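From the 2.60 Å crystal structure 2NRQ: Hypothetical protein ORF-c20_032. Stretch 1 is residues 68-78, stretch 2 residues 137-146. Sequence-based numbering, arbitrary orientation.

Stretch 1 68-78: FFKIILEKIET
Stretch 2 137-146: EIKKLVNSRI

This is a small, peripheral contact between two helices running in roughly the same direction, in which one arginine, Arg 145, reaches the backbone around Ile 76, while two apolar pairs, Phe 69 with Ile 138 and Leu 73 with Leu 141, pack farther back along the helices.

Residues 68-73 lie in a helix that begins earlier in the chain, and residues 137-145 belong to another. Their N-to-C directions differ by 31°, with a signed crossing angle of -31°, but the axes come no closer than 12.7 Å, so side chains must bridge the gap. The register is set by Leu 73 CA, 8.5 Å from Ile 138 CA, and by Thr 78 CA, 6.8 Å from Val 142 CA. The two stretches together bury 385 Å².

Glu 74 (phi/psi -86/-2) and Lys 75 (-115/-33) come next. At Ile 76 (-68/143) the backbone turns extended and stays so through Glu 77 (-73/149), the latter at the N-cap position before the helix that Thr 78 (-54/-37) enters. Ile 76 N still bonds to Ile 72 O at 2.9 Å, so this segment stays tied to the helix while Ile 76 O remains available to the second stretch.

Arg 145 takes that carbonyl. Its CA-to-CB bond points toward stretch 1, and chi1 -77° (m), chi2 -165° (t), chi3 164° (t) and chi4 -170° make a nearly extended arm, long enough to bring its guanidinium to the Ile 76 carbonyl across widely spaced backbones. Arg 145 NH1 donates to Ile 76 O at 2.6 Å with a good angle of 152°; Arg 145 NH2 adds a weak bond to Ile 76 O at 3.1 Å and 129°. The acceptor lies near the guanidinium plane, at its edge, as a forked interaction requires. Arg 145 NH2 also sits 2.5 Å from Leu 73 O, but the angle is too poor for a hydrogen bond. With 111 Å² covered, Arg 145 contributes more area than any other residue here. Its aliphatic part is used too: Thr 78 CG2 packs 3.7 Å from Arg 145 CD, with Thr 78 chi1 at an off-well -18°.

One turn back along the second helix, Leu 141 also points its CA-to-CB bond toward the first stretch. In rotamer t,p, it brings CD2 to 3.7 Å from CD1 of Leu 73, which is m,t and covered over 63 Å². Branched, flexible leucines suit this place, where two methyl ends meet between separated backbones. Farther back, Ile 138 (p,t) sets CG2 4.0 Å from Phe 69 CZ, near the ring plane and at its edge. Phe 69 (chi1 -177°, chi2 23°) starts sideways, yet its long ring carries its end nearer.

The rule is economical: Ile 138, Leu 141 and Arg 145, spaced three and four apart, place two apolar side chains and one long donor along one helix, and the donor meets the carbonyl of Ile 76.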

# COMPACT_ATOMS: atom_id res chain seq x y z
N PHE A 68 9.85 0.67 -3.83
CA PHE A 68 8.64 0.21 -3.15
C PHE A 68 7.55 -0.09 -4.17
O PHE A 68 6.86 -1.11 -4.10
CB PHE A 68 8.14 1.26 -2.16
CG PHE A 68 6.83 0.91 -1.53
CD1 PHE A 68 6.72 -0.17 -0.67
CD2 PHE A 68 5.69 1.67 -1.80
CE1 PHE A 68 5.51 -0.50 -0.10
CE2 PHE A 68 4.46 1.34 -1.23
CZ PHE A 68 4.37 0.25 -0.38
N PHE A 69 7.40 0.82 -5.13
CA PHE A 69 6.43 0.64 -6.19
C PHE A 69 6.80 -0.64 -6.91
O PHE A 69 5.96 -1.52 -7.14
CB PHE A 69 6.49 1.81 -7.16
CG PHE A 69 5.47 1.75 -8.26
CD1 PHE A 69 4.30 1.01 -8.09
CD2 PHE A 69 5.64 2.47 -9.43
CE1 PHE A 69 3.31 1.00 -9.08
CE2 PHE A 69 4.66 2.47 -10.43
CZ PHE A 69 3.49 1.73 -10.25
N LYS A 70 8.07 -0.73 -7.26
CA LYS A 70 8.62 -1.88 -7.97
C LYS A 70 8.24 -3.17 -7.25
O LYS A 70 7.70 -4.09 -7.87
CB LYS A 70 10.14 -1.74 -8.06
CG LYS A 70 10.77 -2.39 -9.27
CD LYS A 70 11.56 -1.38 -10.10
CE LYS A 70 10.65 -0.29 -10.70
NZ LYS A 70 11.31 0.55 -11.76
N ILE A 71 8.51 -3.25 -5.96
CA ILE A 71 8.19 -4.47 -5.22
C ILE A 71 6.70 -4.78 -5.22
O ILE A 71 6.31 -5.94 -5.20
CB ILE A 71 8.77 -4.44 -3.77
CG1 ILE A 71 8.01 -5.41 -2.87
CG2 ILE A 71 8.75 -3.05 -3.24
CD1 ILE A 71 8.26 -6.85 -3.18
N ILE A 72 5.86 -3.75 -5.26
CA ILE A 72 4.41 -3.96 -5.30
C ILE A 72 4.06 -4.57 -6.67
O ILE A 72 3.23 -5.48 -6.78
CB ILE A 72 3.62 -2.64 -5.17
CG1 ILE A 72 3.77 -2.08 -3.75
CG2 ILE A 72 2.16 -2.87 -5.48
CD1 ILE A 72 3.11 -0.73 -3.57
N LEU A 73 4.71 -4.06 -7.70
CA LEU A 73 4.51 -4.52 -9.06
C LEU A 73 4.97 -5.95 -9.26
O LEU A 73 4.40 -6.68 -10.05
CB LEU A 73 5.27 -3.62 -10.04
CG LEU A 73 4.68 -2.23 -10.28
CD1 LEU A 73 5.59 -1.45 -11.21
CD2 LEU A 73 3.28 -2.36 -10.88
N GLU A 74 6.00 -6.35 -8.53
CA GLU A 74 6.54 -7.70 -8.65
C GLU A 74 5.81 -8.68 -7.77
O GLU A 74 6.12 -9.87 -7.78
CB GLU A 74 8.02 -7.68 -8.28
CG GLU A 74 8.75 -6.49 -8.88
CD GLU A 74 10.14 -6.30 -8.32
OE1 GLU A 74 10.32 -6.50 -7.10
OE2 GLU A 74 11.04 -5.93 -9.11
N LYS A 75 4.84 -8.20 -7.00
CA LYS A 75 4.10 -9.07 -6.10
C LYS A 75 2.64 -9.17 -6.49
O LYS A 75 2.01 -10.21 -6.30
CB LYS A 75 4.19 -8.54 -4.68
CG LYS A 75 5.57 -8.63 -4.06
CD LYS A 75 5.67 -9.78 -3.08
CE LYS A 75 6.86 -9.60 -2.16
NZ LYS A 75 6.88 -10.61 -1.07
N ILE A 76 2.09 -8.10 -7.03
CA ILE A 76 0.69 -8.11 -7.42
C ILE A 76 0.43 -9.05 -8.61
O ILE A 76 1.26 -9.16 -9.52
CB ILE A 76 0.21 -6.69 -7.78
CG1 ILE A 76 -1.31 -6.65 -7.86
CG2 ILE A 76 0.82 -6.25 -9.11
CD1 ILE A 76 -1.87 -5.28 -8.13
N GLU A 77 -0.71 -9.73 -8.59
CA GLU A 77 -1.06 -10.63 -9.69
C GLU A 77 -1.47 -9.77 -10.90
O GLU A 77 -1.99 -8.66 -10.73
CB GLU A 77 -2.20 -11.56 -9.26
CG GLU A 77 -3.29 -10.89 -8.45
CD GLU A 77 -4.24 -11.90 -7.81
OE1 GLU A 77 -3.76 -12.78 -7.06
OE2 GLU A 77 -5.47 -11.80 -8.05
N THR A 78 -1.22 -10.27 -12.11
CA THR A 78 -1.52 -9.54 -13.34
C THR A 78 -2.97 -9.05 -13.43
O THR A 78 -3.25 -7.96 -13.94
CB THR A 78 -1.22 -10.40 -14.58
OG1 THR A 78 -0.36 -11.48 -14.22
CG2 THR A 78 -0.55 -9.55 -15.64
N GLU A 137 3.73 3.27 -18.30
CA GLU A 137 4.70 2.42 -17.62
C GLU A 137 4.11 1.12 -17.08
O GLU A 137 4.70 0.06 -17.26
CB GLU A 137 5.39 3.20 -16.50
CG GLU A 137 6.21 4.42 -16.97
CD GLU A 137 5.35 5.49 -17.65
OE1 GLU A 137 4.28 5.84 -17.11
OE2 GLU A 137 5.77 5.99 -18.72
N ILE A 138 2.97 1.21 -16.41
CA ILE A 138 2.35 -0.01 -15.88
C ILE A 138 1.84 -0.80 -17.07
O ILE A 138 1.83 -2.04 -17.06
CB ILE A 138 1.16 0.30 -14.93
CG1 ILE A 138 0.07 1.08 -15.68
CG2 ILE A 138 1.64 1.09 -13.72
CD1 ILE A 138 -1.09 1.51 -14.81
N LYS A 139 1.43 -0.08 -18.11
CA LYS A 139 0.94 -0.70 -19.33
C LYS A 139 2.06 -1.54 -19.95
O LYS A 139 1.87 -2.72 -20.23
CB LYS A 139 0.47 0.37 -20.32
CG LYS A 139 0.09 -0.19 -21.68
CD LYS A 139 -1.12 0.53 -22.25
CE LYS A 139 -0.90 2.02 -22.35
NZ LYS A 139 -2.11 2.71 -22.88
N LYS A 140 3.22 -0.92 -20.15
CA LYS A 140 4.35 -1.64 -20.71
C LYS A 140 4.65 -2.85 -19.83
O LYS A 140 5.12 -3.87 -20.31
CB LYS A 140 5.56 -0.73 -20.78
N LEU A 141 4.38 -2.73 -18.53
CA LEU A 141 4.63 -3.84 -17.62
C LEU A 141 3.51 -4.86 -17.76
O LEU A 141 3.77 -6.06 -17.88
CB LEU A 141 4.70 -3.36 -16.18
CG LEU A 141 4.98 -4.53 -15.23
CD1 LEU A 141 6.29 -5.20 -15.63
CD2 LEU A 141 5.03 -4.05 -13.80
N VAL A 142 2.27 -4.38 -17.72
CA VAL A 142 1.11 -5.24 -17.88
C VAL A 142 1.33 -5.98 -19.19
O VAL A 142 1.24 -7.21 -19.26
CB VAL A 142 -0.20 -4.41 -17.99
CG1 VAL A 142 -1.31 -5.25 -18.61
CG2 VAL A 142 -0.62 -3.93 -16.62
N ASN A 143 1.63 -5.20 -20.23
CA ASN A 143 1.89 -5.71 -21.56
C ASN A 143 3.06 -6.69 -21.54
O ASN A 143 3.00 -7.77 -22.13
CB ASN A 143 2.19 -4.55 -22.50
CG ASN A 143 2.53 -5.00 -23.90
OD1 ASN A 143 3.70 -5.04 -24.29
ND2 ASN A 143 1.51 -5.36 -24.68
N SER A 144 4.12 -6.32 -20.83
CA SER A 144 5.30 -7.16 -20.72
C SER A 144 4.95 -8.52 -20.11
O SER A 144 5.19 -9.56 -20.70
CB SER A 144 6.36 -6.48 -19.87
OG SER A 144 7.49 -7.31 -19.71
N ARG A 145 4.38 -8.49 -18.91
CA ARG A 145 4.01 -9.72 -18.23
C ARG A 145 3.32 -10.69 -19.16
O ARG A 145 3.70 -11.86 -19.25
CB ARG A 145 3.11 -9.42 -17.05
CG ARG A 145 3.83 -8.88 -15.84
CD ARG A 145 2.95 -8.96 -14.62
NE ARG A 145 3.70 -8.80 -13.38
CZ ARG A 145 3.19 -9.03 -12.18
NH1 ARG A 145 1.92 -9.41 -12.06
NH2 ARG A 145 3.95 -8.88 -11.10
N ILE A 146 2.29 -10.20 -19.85
CA ILE A 146 1.53 -11.03 -20.78
C ILE A 146 2.45 -11.65 -21.83
O ILE A 146 2.43 -12.90 -21.96
CB ILE A 146 0.43 -10.20 -21.45